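Local coordinates for protein putative glycerophosphodiester phosphodiesterase (Galdieria sulphuraria, PDB 2O55) that is a putative member of the glycerophosphodiester phosphodiesterase family, with a TIM-barrel fold, at residues A[190-200]-A[213-223]; A[144-154]-A[164-172]. All coordinates share one frame; numbering follows the deposited sequence.

Interaction 1. Residues A[190-200]-A[213-223]; sequences ANGVSMLFHYL and LSVTVWMPWIF. With SO4 (sulfate ion), chain B.
V193 gives its N-H to S214 O at 2.8 Å, nearly straight, and its own carbonyl then takes the N-H of T216; M195 repeats the pattern between T216 O and the N-H of W218. With S214 N on N191 O at one end and F197 N on W218 O at the other, six bonds zip strands 192-196 and 214-218 together in parallel. Beyond the ladder, W218 sends NE1 to O1 of a sulfate, 2.9 Å away and close to the indole plane; R13 and H56 hold the same ion. The indole swings out to it because CG stands anti to the backbone N (chi1 -180°), and L196 lies alongside, its CD1 3.6 Å from W218 CD1. On the sheet face opposite S194 and W218, V193 CG2 meets V215 CG2 at 3.7 Å. V217, still in its strand, brings CG1 against F197 CD2. Past the strand ends F197 sits beside selenomethionine M219 in a Met-aromatic contact, the selenium 3.6 Å from F197 CB. The two strands and helix 202-210 make a right-handed beta-alpha-beta unit of the TIM barrel. Strand 165-169 flanks 192-196, and helices 181-187 and 227-236 receive L213 and F197 respectively.

Interaction 2. Residues A[144-154]-A[164-172]; sequences VDYCSFHHEAL and VKITYLFNY. With SO4 (sulfate ion), chain D; SO4 (sulfate ion), chain C.
H151 lies flat on Y168 in an offset stack, centroids 4.0 Å apart and planes only 4° from parallel. The other face of the imidazole carries F149 O near its rim, and one edge turns toward the face of F170. NE2 donates to L169 O at 3.0 Å, reaching that carbonyl from above its plane, so stack and bond together fix the ring's rotation. H150 presents its edge to the face of Y172, CE1 standing 3.6 Å from Y172 CZ, and its NE2 binds O1 of a sulfate at 2.7 Å. The ring of F149 takes L169 CB over one face, with F170 O at its edge. Strands 144-148 and 165-169, which carry or lead into these rings, run parallel and with helix 151-160 form a beta-alpha-beta unit of the TIM barrel; Y146 N to K165 O, T167 N to Y146 O and L169 N to S148 O join them. T167 OG1 donates to D145 OD2 at 2.8 Å, meeting the carboxylate from above its plane, while K165 NZ makes a long salt bridge to D145 OD1. A second sulfate sits at the start of helix 151-160, bonded by H151 N and weakly by E152 N; the helix dipole would probably favour it. K116 and G117 add hydrogen bonds to bound sulfate. This chemistry is consistent with an anion-accepting C-terminal end of strand 144-148.

Interaction 2 closes before interaction 1 opens along the chain, and their centres lie 11 Å apart. Each pairs two successive parallel strands whose chain connection runs through a helix, 151-160 in one and 202-210 in the other. Strands 165-169 and 192-196 are neighbours, so the order 144-148, 165-169, 192-196, 214-218 forms a continuous part of the barrel wall. Probable backbone hydrogen bonds from S194 N to Y168 O and from F170 N to S194 O sew the two contacts together, and S194 OG packs on L169 CD2. Sulfates lie beyond the C-terminal ends of strands in both interactions, the end where TIM barrels characteristically carry their active sites.

Interaction 1. Residues A[190-200]-A[213-223]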
loop_
_atom_site.group_PDB
_atom_site.type_symbol
_atom_site.label_atom_id
_atom_site.label_comp_id
_atom_site.label_asym_id
_atom_site.label_seq_id
_atom_site.Cartn_x
_atom_site.Cartn_y
_atom_site.Cartn_z
ATOM N N ALA A 190 -9.114 -10.003 -8.826
ATOM C CA ALA A 190 -8.247 -8.842 -8.685
ATOM C C ALA A 190 -8.302 -8.015 -9.953
ATOM O O ALA A 190 -8.434 -8.571 -11.050
ATOM C CB ALA A 190 -6.828 -9.283 -8.423
ATOM N N ASN A 191 -8.194 -6.698 -9.820
ATOM C CA ASN A 191 -8.125 -5.861 -11.010
ATOM C C ASN A 191 -6.687 -5.488 -11.366
ATOM O O ASN A 191 -6.400 -5.010 -12.467
ATOM C CB ASN A 191 -9.022 -4.629 -10.870
ATOM C CG ASN A 191 -8.380 -3.530 -10.042
ATOM O OD1 ASN A 191 -8.000 -3.735 -8.879
ATOM N ND2 ASN A 191 -8.247 -2.346 -10.643
ATOM N N GLY A 192 -5.765 -5.722 -10.444
ATOM C CA GLY A 192 -4.369 -5.409 -10.712
ATOM C C GLY A 192 -3.409 -6.411 -10.108
ATOM O O GLY A 192 -3.786 -7.198 -9.243
ATOM N N VAL A 193 -2.167 -6.360 -10.582
ATOM C CA VAL A 193 -1.025 -7.090 -10.010
ATOM C C VAL A 193 0.077 -6.109 -9.640
ATOM O O VAL A 193 0.188 -5.010 -10.228
ATOM C CB VAL A 193 -0.394 -8.149 -10.976
ATOM C CG1 VAL A 193 -1.337 -9.297 -11.239
ATOM C CG2 VAL A 193 0.048 -7.508 -12.282
ATOM N N SER A 194 0.899 -6.526 -8.676
ATOM C CA SER A 194 1.997 -5.693 -8.213
ATOM C C SER A 194 3.266 -6.513 -7.961
ATOM O O SER A 194 3.240 -7.526 -7.245
ATOM C CB SER A 194 1.570 -4.905 -6.984
ATOM O OG SER A 194 2.681 -4.258 -6.404
HETATM N N MSE A 195 4.377 -6.082 -8.550
HETATM C CA MSE A 195 5.572 -6.913 -8.538
HETATM C C MSE A 195 6.766 -6.148 -8.079
HETATM O O MSE A 195 6.865 -4.954 -8.323
HETATM C CB MSE A 195 5.878 -7.431 -9.933
HETATM C CG MSE A 195 4.740 -7.174 -10.942
HETATM SE SE MSE A 195 3.496 -8.657 -11.035
HETATM C CE MSE A 195 4.887 -10.024 -11.243
ATOM N N LEU A 196 7.697 -6.852 -7.449
ATOM C CA LEU A 196 8.960 -6.250 -7.078
ATOM C C LEU A 196 9.785 -5.932 -8.327
ATOM O O LEU A 196 9.742 -6.650 -9.336
ATOM C CB LEU A 196 9.716 -7.095 -6.034
ATOM C CG LEU A 196 9.274 -6.915 -4.564
ATOM C CD1 LEU A 196 7.765 -7.120 -4.294
ATOM C CD2 LEU A 196 10.090 -7.828 -3.680
ATOM N N PHE A 197 10.494 -4.820 -8.249
ATOM C CA PHE A 197 11.198 -4.295 -9.379
ATOM C C PHE A 197 12.223 -5.278 -9.919
ATOM O O PHE A 197 12.243 -5.519 -11.109
ATOM C CB PHE A 197 11.847 -2.965 -9.013
ATOM C CG PHE A 197 12.613 -2.323 -10.144
ATOM C CD1 PHE A 197 13.991 -2.099 -10.033
ATOM C CD2 PHE A 197 11.970 -1.937 -11.313
ATOM C CE1 PHE A 197 14.704 -1.497 -11.064
ATOM C CE2 PHE A 197 12.679 -1.337 -12.344
ATOM C CZ PHE A 197 14.044 -1.114 -12.225
ATOM N N HIS A 198 13.054 -5.859 -9.064
ATOM C CA HIS A 198 14.088 -6.796 -9.517
ATOM C C HIS A 198 13.554 -8.047 -10.252
ATOM O O HIS A 198 14.296 -8.640 -11.018
ATOM C CB HIS A 198 15.007 -7.159 -8.334
ATOM C CG HIS A 198 15.997 -8.259 -8.609
ATOM N ND1 HIS A 198 17.208 -8.041 -9.238
ATOM C CD2 HIS A 198 15.979 -9.579 -8.283
ATOM C CE1 HIS A 198 17.880 -9.179 -9.311
ATOM N NE2 HIS A 198 17.158 -10.128 -8.737
ATOM N N TYR A 199 12.282 -8.417 -10.042
ATOM C CA TYR A 199 11.652 -9.622 -10.632
ATOM C C TYR A 199 10.549 -9.310 -11.641
ATOM O O TYR A 199 9.454 -9.926 -11.586
ATOM C CB TYR A 199 10.952 -10.443 -9.550
ATOM C CG TYR A 199 11.802 -10.887 -8.408
ATOM C CD1 TYR A 199 11.997 -10.069 -7.286
ATOM C CD2 TYR A 199 12.387 -12.148 -8.424
ATOM C CE1 TYR A 199 12.783 -10.495 -6.231
ATOM C CE2 TYR A 199 13.168 -12.582 -7.380
ATOM C CZ TYR A 199 13.360 -11.755 -6.298
ATOM O OH TYR A 199 14.135 -12.221 -5.288
ATOM N N LEU A 200 10.795 -8.352 -12.538
ATOM C CA LEU A 200 9.732 -7.909 -13.460
ATOM C C LEU A 200 10.173 -7.758 -14.911
ATOM O O LEU A 200 10.991 -6.909 -15.242
ATOM C CB LEU A 200 9.001 -6.651 -12.950
ATOM C CG LEU A 200 7.791 -6.280 -13.838
ATOM C CD1 LEU A 200 6.677 -7.348 -13.818
ATOM C CD2 LEU A 200 7.219 -4.897 -13.538
ATOM N N LEU A 213 -5.447 -6.309 -16.973
ATOM C CA LEU A 213 -5.087 -6.038 -15.572
ATOM C C LEU A 213 -4.035 -4.926 -15.477
ATOM O O LEU A 213 -3.179 -4.807 -16.364
ATOM C CB LEU A 213 -4.504 -7.280 -14.908
ATOM C CG LEU A 213 -5.312 -8.577 -14.835
ATOM C CD1 LEU A 213 -4.402 -9.668 -14.353
ATOM C CD2 LEU A 213 -6.549 -8.490 -13.930
ATOM N N SER A 214 -4.066 -4.133 -14.401
ATOM C CA SER A 214 -3.050 -3.094 -14.248
ATOM C C SER A 214 -1.776 -3.620 -13.556
ATOM O O SER A 214 -1.833 -4.533 -12.741
ATOM C CB SER A 214 -3.612 -1.880 -13.509
ATOM O OG SER A 214 -3.106 -1.797 -12.190
ATOM N N VAL A 215 -0.626 -3.037 -13.897
ATOM C CA VAL A 215 0.643 -3.438 -13.293
ATOM C C VAL A 215 1.299 -2.318 -12.515
ATOM O O VAL A 215 1.378 -1.175 -12.994
ATOM C CB VAL A 215 1.636 -3.946 -14.314
ATOM C CG1 VAL A 215 3.009 -4.173 -13.649
ATOM C CG2 VAL A 215 1.106 -5.210 -14.952
ATOM N N THR A 216 1.768 -2.669 -11.318
ATOM C CA THR A 216 2.358 -1.721 -10.407
ATOM C C THR A 216 3.742 -2.244 -10.035
ATOM O O THR A 216 3.881 -3.389 -9.582
ATOM C CB THR A 216 1.469 -1.588 -9.174
ATOM O OG1 THR A 216 0.153 -1.174 -9.586
ATOM C CG2 THR A 216 2.066 -0.630 -8.141
ATOM N N VAL A 217 4.770 -1.428 -10.266
ATOM C CA VAL A 217 6.098 -1.750 -9.749
ATOM C C VAL A 217 6.183 -1.388 -8.273
ATOM O O VAL A 217 5.768 -0.291 -7.835
ATOM C CB VAL A 217 7.202 -1.000 -10.482
ATOM C CG1 VAL A 217 8.549 -1.413 -9.931
ATOM C CG2 VAL A 217 7.128 -1.293 -11.962
ATOM N N TRP A 218 6.738 -2.318 -7.514
ATOM C CA TRP A 218 6.871 -2.169 -6.083
ATOM C C TRP A 218 8.357 -2.026 -5.747
ATOM O O TRP A 218 9.171 -2.881 -6.126
ATOM C CB TRP A 218 6.241 -3.389 -5.397
ATOM C CG TRP A 218 6.304 -3.373 -3.909
ATOM C CD1 TRP A 218 7.377 -3.711 -3.120
ATOM C CD2 TRP A 218 5.244 -3.022 -3.012
ATOM N NE1 TRP A 218 7.044 -3.594 -1.792
ATOM C CE2 TRP A 218 5.742 -3.174 -1.697
ATOM C CE3 TRP A 218 3.911 -2.603 -3.189
ATOM C CZ2 TRP A 218 4.962 -2.910 -0.568
ATOM C CZ3 TRP A 218 3.129 -2.348 -2.054
ATOM C CH2 TRP A 218 3.661 -2.500 -0.771
HETATM N N MSE A 219 8.720 -0.936 -5.063
HETATM C CA MSE A 219 10.096 -0.791 -4.550
HETATM C C MSE A 219 10.138 -1.160 -3.067
HETATM O O MSE A 219 9.519 -0.492 -2.254
HETATM C CB MSE A 219 10.637 0.629 -4.763
HETATM C CG MSE A 219 10.445 1.190 -6.167
HETATM SE SE MSE A 219 11.458 0.267 -7.544
HETATM C CE MSE A 219 11.188 1.528 -8.955
ATOM N N PRO A 220 10.868 -2.232 -2.706
ATOM C CA PRO A 220 10.957 -2.535 -1.281
ATOM C C PRO A 220 11.537 -1.348 -0.540
ATOM O O PRO A 220 12.213 -0.517 -1.131
ATOM C CB PRO A 220 11.948 -3.697 -1.224
ATOM C CG PRO A 220 11.947 -4.292 -2.570
ATOM C CD PRO A 220 11.646 -3.182 -3.525
ATOM N N TRP A 221 11.275 -1.259 0.748
ATOM C CA TRP A 221 11.844 -0.182 1.503
ATOM C C TRP A 221 13.380 -0.232 1.417
ATOM O O TRP A 221 14.044 0.809 1.284
ATOM C CB TRP A 221 11.357 -0.271 2.940
ATOM C CG TRP A 221 11.503 0.989 3.699
ATOM C CD1 TRP A 221 12.428 1.257 4.668
ATOM C CD2 TRP A 221 10.709 2.170 3.555
ATOM N NE1 TRP A 221 12.258 2.534 5.141
ATOM C CE2 TRP A 221 11.207 3.120 4.477
ATOM C CE3 TRP A 221 9.631 2.523 2.733
ATOM C CZ2 TRP A 221 10.652 4.406 4.607
ATOM C CZ3 TRP A 221 9.079 3.812 2.862
ATOM C CH2 TRP A 221 9.596 4.731 3.793
ATOM N N ILE A 222 13.944 -1.441 1.453
ATOM C CA ILE A 222 15.408 -1.627 1.374
ATOM C C ILE A 222 16.071 -0.880 0.196
ATOM O O ILE A 222 17.245 -0.548 0.264
ATOM C CB ILE A 222 15.841 -3.166 1.390
ATOM C CG1 ILE A 222 17.346 -3.321 1.697
ATOM C CG2 ILE A 222 15.452 -3.890 0.084
ATOM C CD1 ILE A 222 17.839 -4.783 1.875
ATOM N N PHE A 223 15.306 -0.604 -0.852
ATOM C CA PHE A 223 15.856 -0.245 -2.144
ATOM C C PHE A 223 15.648 1.221 -2.427
ATOM O O PHE A 223 14.513 1.674 -2.445
ATOM C CB PHE A 223 15.144 -1.076 -3.215
ATOM C CG PHE A 223 15.623 -0.820 -4.619
ATOM C CD1 PHE A 223 16.859 -1.304 -5.049
ATOM C CD2 PHE A 223 14.817 -0.117 -5.523
ATOM C CE1 PHE A 223 17.290 -1.075 -6.345
ATOM C CE2 PHE A 223 15.234 0.115 -6.817
ATOM C CZ PHE A 223 16.469 -0.355 -7.230
HETATM S S SO4 B . 8.237 -3.500 1.851
HETATM O O1 SO4 B . 8.650 -4.061 0.578
HETATM O O2 SO4 B . 9.354 -3.671 2.757
HETATM O O3 SO4 B . 8.041 -2.074 1.702
HETATM O O4 SO4 B . 6.996 -4.088 2.364
#

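Interaction 2. Residues A[144-154]-A[164-172]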
loop_
_atom_site.group_PDB
_atom_site.type_symbol
_atom_site.label_atom_id
_atom_site.label_comp_id
_atom_site.label_asym_id
_atom_site.label_seq_id
_atom_site.Cartn_x
_atom_site.Cartn_y
_atom_site.Cartn_z
ATOM N N VAL A 144 -10.207 3.336 -3.015
ATOM C CA VAL A 144 -9.456 2.433 -2.153
ATOM C C VAL A 144 -9.265 1.095 -2.850
ATOM O O VAL A 144 -10.232 0.489 -3.341
ATOM C CB VAL A 144 -10.141 2.287 -0.757
ATOM C CG1 VAL A 144 -10.024 0.907 -0.231
ATOM C CG2 VAL A 144 -9.541 3.263 0.235
ATOM N N ASP A 145 -8.010 0.650 -2.874
ATOM C CA ASP A 145 -7.616 -0.612 -3.460
ATOM C C ASP A 145 -6.841 -1.412 -2.415
ATOM O O ASP A 145 -5.837 -0.933 -1.879
ATOM C CB ASP A 145 -6.722 -0.327 -4.652
ATOM C CG ASP A 145 -6.626 -1.494 -5.594
ATOM O OD1 ASP A 145 -6.890 -1.283 -6.807
ATOM O OD2 ASP A 145 -6.305 -2.618 -5.133
ATOM N N TYR A 146 -7.307 -2.624 -2.114
ATOM C CA TYR A 146 -6.697 -3.448 -1.055
ATOM C C TYR A 146 -5.740 -4.443 -1.672
ATOM O O TYR A 146 -6.046 -5.060 -2.712
ATOM C CB TYR A 146 -7.738 -4.224 -0.252
ATOM C CG TYR A 146 -8.983 -3.455 0.105
ATOM C CD1 TYR A 146 -10.060 -3.434 -0.767
ATOM C CD2 TYR A 146 -9.098 -2.767 1.330
ATOM C CE1 TYR A 146 -11.217 -2.736 -0.458
ATOM C CE2 TYR A 146 -10.265 -2.058 1.665
ATOM C CZ TYR A 146 -11.325 -2.057 0.756
ATOM O OH TYR A 146 -12.500 -1.384 0.995
ATOM N N CYS A 147 -4.581 -4.618 -1.041
ATOM C CA CYS A 147 -3.607 -5.572 -1.548
ATOM C C CYS A 147 -2.908 -6.357 -0.443
ATOM O O CYS A 147 -2.975 -5.980 0.740
ATOM C CB CYS A 147 -2.591 -4.864 -2.417
ATOM S SG CYS A 147 -1.716 -3.720 -1.447
ATOM N N SER A 148 -2.251 -7.451 -0.844
ATOM C CA SER A 148 -1.587 -8.352 0.077
ATOM C C SER A 148 -0.678 -9.309 -0.668
ATOM O O SER A 148 -0.882 -9.575 -1.862
ATOM C CB SER A 148 -2.628 -9.140 0.858
ATOM O OG SER A 148 -2.009 -10.020 1.772
ATOM N N PHE A 149 0.336 -9.806 0.037
ATOM C CA PHE A 149 1.109 -10.951 -0.423
ATOM C C PHE A 149 0.338 -12.222 -0.226
ATOM O O PHE A 149 0.500 -13.167 -0.993
ATOM C CB PHE A 149 2.435 -11.041 0.301
ATOM C CG PHE A 149 3.384 -10.014 -0.137
ATOM C CD1 PHE A 149 3.748 -8.985 0.710
ATOM C CD2 PHE A 149 3.864 -10.015 -1.443
ATOM C CE1 PHE A 149 4.629 -8.000 0.284
ATOM C CE2 PHE A 149 4.737 -9.025 -1.872
ATOM C CZ PHE A 149 5.123 -8.023 -0.999
ATOM N N HIS A 150 -0.521 -12.230 0.785
ATOM C CA HIS A 150 -1.352 -13.375 1.109
ATOM C C HIS A 150 -2.761 -13.218 0.540
ATOM O O HIS A 150 -3.580 -12.499 1.088
ATOM C CB HIS A 150 -1.369 -13.524 2.614
ATOM C CG HIS A 150 -0.028 -13.309 3.229
ATOM N ND1 HIS A 150 0.953 -14.279 3.225
ATOM C CD2 HIS A 150 0.508 -12.227 3.844
ATOM C CE1 HIS A 150 2.031 -13.808 3.830
ATOM N NE2 HIS A 150 1.789 -12.563 4.208
ATOM N N HIS A 151 -3.038 -13.910 -0.558
ATOM C CA HIS A 151 -4.244 -13.641 -1.344
ATOM C C HIS A 151 -5.519 -14.171 -0.742
ATOM O O HIS A 151 -6.624 -13.741 -1.109
ATOM C CB HIS A 151 -4.052 -14.054 -2.807
ATOM C CG HIS A 151 -2.797 -13.486 -3.401
ATOM N ND1 HIS A 151 -1.854 -14.259 -4.051
ATOM C CD2 HIS A 151 -2.287 -12.228 -3.357
ATOM C CE1 HIS A 151 -0.836 -13.495 -4.409
ATOM N NE2 HIS A 151 -1.073 -12.257 -3.999
ATOM N N GLU A 152 -5.380 -15.071 0.217
ATOM C CA GLU A 152 -6.538 -15.537 0.923
ATOM C C GLU A 152 -7.177 -14.413 1.685
ATOM O O GLU A 152 -8.383 -14.411 1.840
ATOM C CB GLU A 152 -6.200 -16.651 1.885
ATOM C CG GLU A 152 -7.391 -17.565 2.086
ATOM C CD GLU A 152 -7.359 -18.291 3.420
ATOM O OE1 GLU A 152 -8.156 -17.906 4.325
ATOM O OE2 GLU A 152 -6.539 -19.239 3.566
ATOM N N ALA A 153 -6.379 -13.454 2.155
ATOM C CA ALA A 153 -6.912 -12.346 2.959
ATOM C C ALA A 153 -7.875 -11.487 2.138
ATOM O O ALA A 153 -8.931 -11.059 2.625
ATOM C CB ALA A 153 -5.794 -11.504 3.542
ATOM N N LEU A 154 -7.503 -11.259 0.879
ATOM C CA LEU A 154 -8.313 -10.501 -0.043
ATOM C C LEU A 154 -9.630 -11.215 -0.301
ATOM O O LEU A 154 -10.676 -10.593 -0.277
ATOM C CB LEU A 154 -7.542 -10.314 -1.335
ATOM C CG LEU A 154 -6.185 -9.642 -1.134
ATOM C CD1 LEU A 154 -5.395 -9.700 -2.425
ATOM C CD2 LEU A 154 -6.347 -8.203 -0.686
ATOM N N VAL A 164 -15.313 -4.574 -3.965
ATOM C CA VAL A 164 -14.050 -4.019 -3.521
ATOM C C VAL A 164 -13.027 -4.218 -4.622
ATOM O O VAL A 164 -13.052 -5.238 -5.322
ATOM C CB VAL A 164 -13.529 -4.632 -2.213
ATOM C CG1 VAL A 164 -14.476 -4.340 -1.087
ATOM C CG2 VAL A 164 -13.280 -6.125 -2.358
ATOM N N LYS A 165 -12.159 -3.223 -4.782
ATOM C CA LYS A 165 -11.006 -3.333 -5.664
ATOM C C LYS A 165 -9.774 -3.917 -4.943
ATOM O O LYS A 165 -9.390 -3.470 -3.864
ATOM C CB LYS A 165 -10.693 -1.989 -6.316
ATOM C CG LYS A 165 -11.828 -1.459 -7.181
ATOM C CD LYS A 165 -11.341 -1.038 -8.580
ATOM C CE LYS A 165 -9.863 -0.476 -8.600
ATOM N NZ LYS A 165 -9.592 0.839 -7.887
ATOM N N ILE A 166 -9.168 -4.928 -5.562
ATOM C CA ILE A 166 -8.018 -5.621 -4.984
ATOM C C ILE A 166 -6.874 -5.835 -5.981
ATOM O O ILE A 166 -7.086 -6.113 -7.173
ATOM C CB ILE A 166 -8.422 -6.952 -4.328
ATOM C CG1 ILE A 166 -8.753 -8.007 -5.373
ATOM C CG2 ILE A 166 -9.620 -6.742 -3.402
ATOM C CD1 ILE A 166 -8.774 -9.394 -4.823
ATOM N N THR A 167 -5.658 -5.685 -5.466
ATOM C CA THR A 167 -4.455 -5.916 -6.241
ATOM C C THR A 167 -3.715 -7.067 -5.591
ATOM O O THR A 167 -3.456 -7.044 -4.386
ATOM C CB THR A 167 -3.566 -4.669 -6.245
ATOM O OG1 THR A 167 -4.305 -3.576 -6.784
ATOM C CG2 THR A 167 -2.284 -4.872 -7.074
ATOM N N TYR A 168 -3.386 -8.078 -6.384
ATOM C CA TYR A 168 -2.598 -9.186 -5.887
ATOM C C TYR A 168 -1.139 -8.747 -5.900
ATOM O O TYR A 168 -0.660 -8.199 -6.916
ATOM C CB TYR A 168 -2.795 -10.394 -6.792
ATOM C CG TYR A 168 -3.902 -11.359 -6.395
ATOM C CD1 TYR A 168 -4.997 -10.942 -5.636
ATOM C CD2 TYR A 168 -3.865 -12.695 -6.830
ATOM C CE1 TYR A 168 -6.019 -11.839 -5.286
ATOM C CE2 TYR A 168 -4.890 -13.600 -6.496
ATOM C CZ TYR A 168 -5.966 -13.164 -5.705
ATOM O OH TYR A 168 -6.958 -14.061 -5.337
ATOM N N LEU A 169 -0.449 -8.963 -4.772
ATOM C CA LEU A 169 0.974 -8.656 -4.633
ATOM C C LEU A 169 1.830 -9.907 -4.824
ATOM O O LEU A 169 1.609 -10.905 -4.141
ATOM C CB LEU A 169 1.252 -8.095 -3.245
ATOM C CG LEU A 169 1.229 -6.594 -2.980
ATOM C CD1 LEU A 169 1.083 -6.359 -1.498
ATOM C CD2 LEU A 169 2.497 -5.945 -3.462
ATOM N N PHE A 170 2.827 -9.848 -5.704
ATOM C CA PHE A 170 3.702 -10.997 -5.910
ATOM C C PHE A 170 5.102 -10.877 -5.331
ATOM O O PHE A 170 5.460 -9.858 -4.732
ATOM C CB PHE A 170 3.785 -11.338 -7.392
ATOM C CG PHE A 170 2.513 -11.854 -7.927
ATOM C CD1 PHE A 170 1.645 -11.015 -8.615
ATOM C CD2 PHE A 170 2.124 -13.170 -7.666
ATOM C CE1 PHE A 170 0.411 -11.506 -9.074
ATOM C CE2 PHE A 170 0.921 -13.660 -8.122
ATOM C CZ PHE A 170 0.053 -12.835 -8.824
ATOM N N ASN A 171 5.893 -11.934 -5.548
ATOM C CA ASN A 171 7.292 -12.011 -5.142
ATOM C C ASN A 171 7.443 -11.888 -3.627
ATOM O O ASN A 171 8.332 -11.170 -3.127
ATOM C CB ASN A 171 8.129 -10.951 -5.851
ATOM C CG ASN A 171 7.797 -10.822 -7.320
ATOM O OD1 ASN A 171 7.414 -9.742 -7.767
ATOM N ND2 ASN A 171 7.962 -11.912 -8.092
ATOM N N TYR A 172 6.570 -12.596 -2.908
ATOM C CA TYR A 172 6.569 -12.570 -1.459
ATOM C C TYR A 172 7.962 -12.713 -0.866
ATOM O O TYR A 172 8.480 -11.716 -0.358
ATOM C CB TYR A 172 5.582 -13.569 -0.858
ATOM C CG TYR A 172 5.607 -13.683 0.656
ATOM C CD1 TYR A 172 5.591 -12.548 1.465
ATOM C CD2 TYR A 172 5.615 -14.932 1.279
ATOM C CE1 TYR A 172 5.611 -12.651 2.861
ATOM C CE2 TYR A 172 5.621 -15.051 2.667
ATOM C CZ TYR A 172 5.614 -13.906 3.450
ATOM O OH TYR A 172 5.621 -14.005 4.825
HETATM S S SO4 D . -2.055 -17.333 0.730
HETATM O O1 SO4 D . -3.418 -17.574 0.283
HETATM O O2 SO4 D . -1.349 -18.574 1.047
HETATM O O3 SO4 D . -1.362 -16.578 -0.327
HETATM O O4 SO4 D . -2.143 -16.574 1.969
HETATM S S SO4 C . 2.903 -9.521 5.309
HETATM O O1 SO4 C . 3.578 -10.792 5.076
HETATM O O2 SO4 C . 3.789 -8.648 6.076
HETATM O O3 SO4 C . 2.562 -8.893 4.027
HETATM O O4 SO4 C . 1.681 -9.757 6.068
#